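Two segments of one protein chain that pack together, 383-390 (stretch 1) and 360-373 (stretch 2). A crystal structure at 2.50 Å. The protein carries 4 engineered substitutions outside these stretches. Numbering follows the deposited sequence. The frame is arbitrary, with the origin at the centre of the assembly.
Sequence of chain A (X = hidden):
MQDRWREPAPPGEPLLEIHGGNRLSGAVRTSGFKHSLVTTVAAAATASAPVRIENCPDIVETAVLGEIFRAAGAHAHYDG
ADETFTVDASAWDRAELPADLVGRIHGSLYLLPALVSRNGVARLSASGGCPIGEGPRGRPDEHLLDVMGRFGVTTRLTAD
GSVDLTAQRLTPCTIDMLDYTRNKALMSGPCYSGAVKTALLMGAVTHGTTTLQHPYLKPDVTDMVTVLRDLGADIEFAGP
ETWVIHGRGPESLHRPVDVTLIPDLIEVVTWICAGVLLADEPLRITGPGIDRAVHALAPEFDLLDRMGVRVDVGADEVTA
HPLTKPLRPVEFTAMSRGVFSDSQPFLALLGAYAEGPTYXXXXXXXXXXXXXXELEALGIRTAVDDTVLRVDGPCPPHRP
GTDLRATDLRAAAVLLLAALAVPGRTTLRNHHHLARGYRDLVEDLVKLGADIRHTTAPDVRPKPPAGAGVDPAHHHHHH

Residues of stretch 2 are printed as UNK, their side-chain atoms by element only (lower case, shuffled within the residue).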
# COMPACT_ATOMS: atom_id res chain seq x y z
N ALA A 383 11.92 8.36 -6.37
CA ALA A 383 12.42 7.06 -6.83
C ALA A 383 11.26 6.25 -7.37
O ALA A 383 10.20 6.17 -6.74
CB ALA A 383 13.12 6.32 -5.69
N VAL A 384 11.45 5.66 -8.54
CA VAL A 384 10.38 4.91 -9.20
C VAL A 384 10.81 3.49 -9.56
O VAL A 384 11.82 3.28 -10.23
CB VAL A 384 9.90 5.62 -10.49
CG1 VAL A 384 8.94 4.73 -11.27
CG2 VAL A 384 9.25 6.95 -10.15
N ASP A 385 10.04 2.51 -9.10
CA ASP A 385 10.24 1.12 -9.48
C ASP A 385 8.89 0.48 -9.79
O ASP A 385 8.13 0.14 -8.88
CB ASP A 385 10.97 0.34 -8.38
CG ASP A 385 11.52 -0.99 -8.87
OD1 ASP A 385 11.15 -1.42 -9.99
OD2 ASP A 385 12.31 -1.62 -8.14
N ASP A 386 8.60 0.32 -11.08
CA ASP A 386 7.36 -0.31 -11.54
C ASP A 386 6.11 0.43 -11.05
O ASP A 386 5.80 1.52 -11.54
CB ASP A 386 7.31 -1.79 -11.13
CG ASP A 386 6.24 -2.57 -11.86
OD1 ASP A 386 5.89 -2.18 -13.00
OD2 ASP A 386 5.74 -3.57 -11.30
N THR A 387 5.41 -0.16 -10.09
CA THR A 387 4.14 0.39 -9.61
C THR A 387 4.34 1.30 -8.40
O THR A 387 3.37 1.84 -7.87
CB THR A 387 3.18 -0.72 -9.17
OG1 THR A 387 3.59 -1.24 -7.90
CG2 THR A 387 3.16 -1.86 -10.17
N VAL A 388 5.58 1.45 -7.96
CA VAL A 388 5.85 2.17 -6.72
C VAL A 388 6.62 3.47 -6.94
O VAL A 388 7.61 3.51 -7.66
CB VAL A 388 6.63 1.28 -5.73
CG1 VAL A 388 7.03 2.06 -4.48
CG2 VAL A 388 5.80 0.06 -5.35
N LEU A 389 6.14 4.53 -6.31
CA LEU A 389 6.84 5.81 -6.29
C LEU A 389 7.15 6.21 -4.85
O LEU A 389 6.29 6.13 -3.97
CB LEU A 389 5.99 6.90 -6.96
CG LEU A 389 6.40 8.35 -6.68
CD1 LEU A 389 7.78 8.64 -7.24
CD2 LEU A 389 5.37 9.31 -7.25
N ARG A 390 8.39 6.62 -4.61
CA ARG A 390 8.79 7.05 -3.27
C ARG A 390 9.31 8.48 -3.29
O ARG A 390 10.07 8.86 -4.18
CB ARG A 390 9.87 6.11 -2.72
CG ARG A 390 10.19 6.34 -1.25
CD ARG A 390 11.69 6.39 -1.03
NE ARG A 390 12.38 5.30 -1.70
CZ ARG A 390 13.60 5.39 -2.22
NH1 ARG A 390 14.27 6.53 -2.15
NH2 ARG A 390 14.15 4.34 -2.82
N UNK A 360 4.17 5.63 -2.44
CA UNK A 360 2.95 5.65 -3.24
C UNK A 360 2.90 4.47 -4.21
O UNK A 360 3.79 4.31 -5.04
c UNK A 360 2.82 6.96 -4.04
c UNK A 360 2.80 8.16 -3.09
c UNK A 360 2.72 9.50 -3.79
c UNK A 360 1.57 6.93 -4.91
N UNK A 361 1.87 3.64 -4.08
CA UNK A 361 1.71 2.50 -4.96
C UNK A 361 0.51 2.66 -5.89
O UNK A 361 -0.60 2.97 -5.44
c UNK A 361 1.56 1.21 -4.16
c UNK A 361 3.46 -2.77 -4.19
c UNK A 361 1.70 -0.05 -4.99
n UNK A 361 2.27 -2.42 -4.65
n UNK A 361 4.10 -3.81 -4.70
n UNK A 361 4.02 -2.08 -3.20
c UNK A 361 1.50 -1.29 -4.15
N UNK A 362 0.73 2.46 -7.18
CA UNK A 362 -0.32 2.57 -8.18
C UNK A 362 -0.94 1.20 -8.46
O UNK A 362 -0.25 0.27 -8.88
c UNK A 362 -0.73 3.16 -10.62
o UNK A 362 -1.68 5.29 -10.15
o UNK A 362 -3.06 3.61 -10.45
c UNK A 362 -1.91 4.09 -10.40
c UNK A 362 0.24 3.17 -9.47
N UNK A 363 -2.25 1.09 -8.25
CA UNK A 363 -2.94 -0.18 -8.46
C UNK A 363 -4.11 -0.05 -9.43
O UNK A 363 -5.02 -0.88 -9.43
c UNK A 363 -3.41 -0.75 -7.13
N UNK A 364 -4.09 0.99 -10.25
CA UNK A 364 -5.11 1.18 -11.28
C UNK A 364 -4.47 1.40 -12.64
O UNK A 364 -4.51 0.53 -13.51
c UNK A 364 -6.04 2.36 -10.95
c UNK A 364 -6.71 2.16 -9.60
c UNK A 364 -7.09 2.53 -12.04
N UNK A 365 -3.87 2.58 -12.83
CA UNK A 365 -3.25 2.92 -14.10
C UNK A 365 -1.73 2.80 -14.05
O UNK A 365 -1.03 3.74 -13.67
c UNK A 365 -5.69 3.84 -16.10
c UNK A 365 -6.12 2.62 -18.12
c UNK A 365 -5.08 4.44 -14.95
c UNK A 365 -6.07 5.11 -14.30
c UNK A 365 -7.47 3.00 -18.07
c UNK A 365 -7.06 4.20 -16.08
c UNK A 365 -3.65 4.33 -14.55
n UNK A 365 -7.26 4.97 -14.97
c UNK A 365 -5.22 3.03 -17.14
c UNK A 365 -7.95 3.78 -17.06
N UNK A 366 -1.24 1.63 -14.45
CA UNK A 366 0.19 1.37 -14.51
C UNK A 366 0.93 2.42 -15.32
O UNK A 366 0.41 2.93 -16.32
c UNK A 366 1.81 -0.53 -14.99
c UNK A 366 2.17 -0.84 -13.55
c UNK A 366 0.42 -0.00 -15.15
o UNK A 366 3.37 -0.78 -13.23
o UNK A 366 1.26 -1.14 -12.74
N UNK A 367 2.14 2.75 -14.89
CA UNK A 367 3.00 3.69 -15.61
C UNK A 367 2.40 5.09 -15.76
O UNK A 367 2.20 5.56 -16.88
c UNK A 367 5.22 0.03 -17.13
c UNK A 367 3.37 3.15 -16.99
c UNK A 367 5.73 2.11 -16.67
n UNK A 367 4.12 0.75 -17.24
c UNK A 367 4.41 2.07 -16.96
n UNK A 367 6.21 0.83 -16.79
N UNK A 368 2.10 5.74 -14.64
CA UNK A 368 1.71 7.15 -14.68
C UNK A 368 2.45 7.97 -13.63
O UNK A 368 1.89 8.86 -12.98
c UNK A 368 -3.30 9.32 -13.28
n UNK A 368 -3.39 10.65 -13.31
n UNK A 368 -4.40 8.59 -13.26
c UNK A 368 -0.44 6.90 -13.29
c UNK A 368 -1.91 7.29 -13.25
n UNK A 368 -2.11 8.73 -13.28
c UNK A 368 0.19 7.33 -14.59
N UNK A 369 3.73 7.67 -13.46
CA UNK A 369 4.62 8.46 -12.63
C UNK A 369 5.52 9.29 -13.53
O UNK A 369 6.68 9.55 -13.20
c UNK A 369 4.66 6.84 -10.67
c UNK A 369 3.17 5.51 -8.73
c UNK A 369 4.92 5.52 -10.36
c UNK A 369 3.63 7.49 -10.00
c UNK A 369 2.90 6.83 -9.03
c UNK A 369 5.45 7.56 -11.72
c UNK A 369 4.19 4.85 -9.40
N UNK A 370 4.98 9.71 -14.67
CA UNK A 370 5.73 10.49 -15.64
C UNK A 370 6.04 11.90 -15.18
O UNK A 370 6.84 12.60 -15.80
N UNK A 371 5.39 12.32 -14.10
CA UNK A 371 5.63 13.64 -13.53
C UNK A 371 6.88 13.64 -12.66
O UNK A 371 7.48 14.69 -12.42
c UNK A 371 3.18 12.12 -11.79
c UNK A 371 4.28 12.49 -9.29
c UNK A 371 4.60 13.35 -10.32
c UNK A 371 3.39 11.45 -9.50
c UNK A 371 4.06 13.17 -11.59
c UNK A 371 4.42 14.10 -12.71
c UNK A 371 2.84 11.27 -10.75
N UNK A 372 7.26 12.46 -12.19
CA UNK A 372 8.39 12.31 -11.26
C UNK A 372 9.75 12.83 -11.76
O UNK A 372 10.42 13.55 -11.02
c UNK A 372 8.50 10.85 -10.78
N UNK A 373 10.16 12.47 -12.99
CA UNK A 373 11.46 12.99 -13.45
C UNK A 373 11.46 14.51 -13.61
O UNK A 373 12.52 15.13 -13.55
c UNK A 373 9.58 11.54 -13.97
c UNK A 373 11.64 12.32 -14.81
c UNK A 373 10.77 11.11 -14.77
O HOH W 1 1.66 -3.69 -7.65

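Position 360 carries four side-chain carbons, forked at the first, with one arm two carbons long, against the side chain of Leu-389: Ile-360. It forms an antiparallel hydrogen-bonded pair with Leu-389, Ile-360 N donating to Leu-389 O (2.7 Å) and Ile-360 O accepting from Leu-389 N (2.7 Å). Ile-360 CB and Leu-389 CB lie 4.3 Å apart on the same sheet face.

Position 361 has three carbons, a nitrogen, then a carbon bearing two more nitrogens, its terminal group beside Val-388 and Thr-387. This is Arg-361, paired with Val-388 on the opposite face of the sheet. One face of its guanidinium is covered by Thr-387 OG1 and Val-388 CG2, the latter 3.5 Å from Arg-361 NH1. A water links Arg-361 NE (3.3 Å, weak) with Thr-387 OG1 (3.1 Å).

At 362 there are three carbons, the third carrying two oxygens. Its backbone N donates to Thr-387 O (2.8 Å), whereas the side-chain end leads away from stretch 1. Glu-362 instead uses OE2 to accept from the backbone N of position 364 (364 N to Glu-362 OE2, 2.8 Å) and from that of position 365 (365 N to Glu-362 OE2, 2.7 Å), bracing the loop that follows.

Position 363 has a single carbon, Ala-363; 364 has one carbon carrying two more, Val-364; 365 has a carbon and fused five- and six-membered rings with one nitrogen, Trp-365. None touches stretch 1.

Position 366 again shows three carbons ending in two oxygens, one of them close to the carboxylate of Asp-386 and to the methyl of Thr-387: Glu-366. It is poorly ordered, and Glu-366 OE2 lies 2.9 Å from Asp-386 OD1, a close approach of like charges and not a hydrogen bond.

Position 367, one carbon and a five-membered ring of three carbons and two nitrogens, is His-367, also poorly ordered. Position 368, three carbons, a nitrogen and a carbon with two more nitrogens, is Arg-368. Neither makes a close contact.

Position 369 bears one carbon and a six-carbon ring lying against Leu-389: Phe-369. Leu-389 CB sits 3.5 Å from the ring centroid, almost on its normal, while Thr-387 O meets the edge, 3.5 Å from Phe-369 CE2.

Position 370 lacks side-chain atoms, Gly-370. Position 371, a carbon plus a six-carbon ring in contact with Leu-389, is Phe-371; Phe-371 CZ is 3.7 Å from Leu-389 CD2. The single carbon at 372, packed against Val-384 and Leu-389, is Ala-372, with Ala-372 CB 4.0 Å from Val-384 CG2. Three carbons closing onto the backbone N make 373 Pro-373, out of contact.

The contact thus joins two elements. Three backbone hydrogen bonds align the antiparallel strands, and the type I turn from Phe-369 to Ala-372 helps bring apolar groups against Leu-389 and Val-384.

Stretch 2 360-373: IREAVWEHRFGFAP
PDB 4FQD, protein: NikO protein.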